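Local coordinates for gentamicin resistance protein (Enterococcus gallinarum, PDB 3TDV) that probably phosphorylates the 2''-hydroxyl of aminoglycosides such as gentamicin, preferring GTP over ATP as phosphate donor, and so confers antibiotic resistance, at residues Q51-L56 with G86-G91. Sequence-based numbering, arbitrary orientation.
Sequences QGADEL and GNPFVG. With MG (magnesium ion), chain F.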
loop_
_atom_site.group_PDB
_atom_site.type_symbol
_atom_site.label_atom_id
_atom_site.label_comp_id
_atom_site.label_asym_id
_atom_site.label_seq_id
_atom_site.Cartn_x
_atom_site.Cartn_y
_atom_site.Cartn_z
ATOM N N GLN A 51 -6.807 0.401 14.589
ATOM C CA GLN A 51 -6.795 -0.030 13.187
ATOM C C GLN A 51 -5.468 -0.733 12.862
ATOM O O GLN A 51 -5.467 -1.860 12.352
ATOM C CB GLN A 51 -7.068 1.125 12.210
ATOM C CG GLN A 51 -7.725 0.623 10.922
ATOM C CD GLN A 51 -7.914 1.699 9.846
ATOM O OE1 GLN A 51 -8.250 1.380 8.702
ATOM N NE2 GLN A 51 -7.697 2.968 10.204
ATOM N N GLY A 52 -4.352 -0.074 13.176
ATOM C CA GLY A 52 -3.049 -0.700 13.058
ATOM C C GLY A 52 -3.023 -2.093 13.663
ATOM O O GLY A 52 -2.631 -3.067 13.005
ATOM N N ALA A 53 -3.441 -2.193 14.922
ATOM C CA ALA A 53 -3.461 -3.469 15.631
ATOM C C ALA A 53 -4.294 -4.499 14.877
ATOM O O ALA A 53 -3.880 -5.653 14.756
ATOM C CB ALA A 53 -4.005 -3.279 17.060
ATOM N N ASP A 54 -5.475 -4.092 14.394
ATOM C CA ASP A 54 -6.342 -4.995 13.624
ATOM C C ASP A 54 -5.692 -5.443 12.301
ATOM O O ASP A 54 -5.843 -6.600 11.869
ATOM C CB ASP A 54 -7.694 -4.335 13.305
ATOM C CG ASP A 54 -8.573 -4.122 14.546
ATOM O OD1 ASP A 54 -8.327 -4.770 15.592
ATOM O OD2 ASP A 54 -9.532 -3.298 14.459
ATOM N N GLU A 55 -4.991 -4.516 11.652
ATOM C CA GLU A 55 -4.336 -4.836 10.396
ATOM C C GLU A 55 -3.186 -5.817 10.638
ATOM O O GLU A 55 -3.057 -6.796 9.919
ATOM C CB GLU A 55 -3.879 -3.563 9.666
ATOM C CG GLU A 55 -5.031 -2.780 9.043
ATOM C CD GLU A 55 -4.602 -1.409 8.555
ATOM O OE1 GLU A 55 -3.376 -1.126 8.548
ATOM O OE2 GLU A 55 -5.484 -0.602 8.188
ATOM N N LEU A 56 -2.376 -5.570 11.666
ATOM C CA LEU A 56 -1.309 -6.502 12.039
ATOM C C LEU A 56 -1.875 -7.888 12.339
ATOM O O LEU A 56 -1.277 -8.899 11.985
ATOM C CB LEU A 56 -0.496 -5.944 13.221
ATOM C CG LEU A 56 0.580 -6.771 13.949
ATOM C CD1 LEU A 56 1.615 -7.388 13.002
ATOM C CD2 LEU A 56 1.261 -5.892 14.973
ATOM N N GLY A 86 -3.863 -6.015 25.215
ATOM C CA GLY A 86 -4.120 -7.252 24.493
ATOM C C GLY A 86 -3.747 -7.181 23.011
ATOM O O GLY A 86 -3.799 -8.178 22.291
ATOM N N ASN A 87 -3.376 -5.997 22.543
ATOM C CA ASN A 87 -2.979 -5.841 21.156
ATOM C C ASN A 87 -1.513 -6.248 20.960
ATOM O O ASN A 87 -0.695 -6.113 21.877
ATOM C CB ASN A 87 -3.245 -4.408 20.682
ATOM C CG ASN A 87 -4.733 -4.138 20.408
ATOM O OD1 ASN A 87 -5.556 -5.070 20.282
ATOM N ND2 ASN A 87 -5.076 -2.855 20.288
ATOM N N PRO A 88 -1.173 -6.752 19.761
ATOM C CA PRO A 88 0.157 -7.333 19.560
ATOM C C PRO A 88 1.182 -6.331 19.014
ATOM O O PRO A 88 0.825 -5.244 18.548
ATOM C CB PRO A 88 -0.113 -8.428 18.523
ATOM C CG PRO A 88 -1.366 -7.910 17.729
ATOM C CD PRO A 88 -1.973 -6.766 18.517
ATOM N N PHE A 89 2.456 -6.697 19.103
ATOM C CA PHE A 89 3.487 -6.066 18.292
ATOM C C PHE A 89 4.374 -7.202 17.789
ATOM O O PHE A 89 4.323 -8.310 18.321
ATOM C CB PHE A 89 4.273 -4.996 19.067
ATOM C CG PHE A 89 5.073 -5.531 20.223
ATOM C CD1 PHE A 89 4.522 -5.591 21.501
ATOM C CD2 PHE A 89 6.385 -5.949 20.048
ATOM C CE1 PHE A 89 5.261 -6.076 22.580
ATOM C CE2 PHE A 89 7.140 -6.434 21.137
ATOM C CZ PHE A 89 6.571 -6.498 22.388
ATOM N N VAL A 90 5.139 -6.965 16.730
ATOM C CA VAL A 90 5.894 -8.054 16.126
ATOM C C VAL A 90 7.331 -7.666 15.907
ATOM O O VAL A 90 7.638 -6.493 15.644
ATOM C CB VAL A 90 5.329 -8.472 14.761
ATOM C CG1 VAL A 90 4.045 -9.259 14.930
ATOM C CG2 VAL A 90 5.130 -7.232 13.853
ATOM N N GLY A 91 8.206 -8.662 16.011
ATOM C CA GLY A 91 9.585 -8.508 15.603
ATOM C C GLY A 91 9.874 -9.318 14.348
ATOM O O GLY A 91 9.410 -10.454 14.186
HETATM MG MG MG F . -7.350 -0.067 7.558
HETATM O O HOH W 1 -6.522 1.157 6.060
HETATM O O HOH W 2 -9.178 -0.050 6.845
HETATM O O HOH W 3 -7.169 -1.731 6.356
#
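Leu56 and Val90 meet tip to tip, CD1 of the leucine lying 3.6 Å from Val90 CG2 and about equally far from Val90 CG1, so that one methyl faces both branches of the valine. The other leucine methyl settles on the strand backbone, with CD2 3.7 Å from Pro88 O and close to Phe89 CA. A chi1 of 172° swings Leu56 CG away from the backbone N, carrying the forked end of the side chain toward the strand. One turn earlier, Ala53 CB sits over the flat face of the Asn87 amide, 3.4 Å from Asn87 ND2, and packs more loosely on the proline ring, 4.3 Å from Pro88 CD. No hydrogen bond joins the two segments; the Asn87 amide is instead held by Gln50, the first residue of helix 50-66, whose OE1 accepts a hydrogen bond from Asn87 ND2. The axes of helix 51-56 and strand 88-91 approach to 8.7 Å at an angle of 57°.

On the side of the helix turned from the strand, Gln51 and Glu55, one turn apart, grip a magnesium ion through OE1 and OE2, with three waters as further ligands. Glu55 OE2 also accepts a hydrogen bond from Arg32, a GDP-binding residue. Strand packing and metal binding thus use different faces of the same helical turn.

In this kinase-like fold, helix 50-66 probably corresponds to helix C of protein kinases, laid against the five-stranded antiparallel sheet of the N-terminal lobe. Leu56 also touches Arg45 on strand 42-47 and Tyr77 on strand 77-82, the two neighbours of strand 88-93, while Phe89 points away from helix 50-66 and packs against helix 5-15 through Met11 and Gln15.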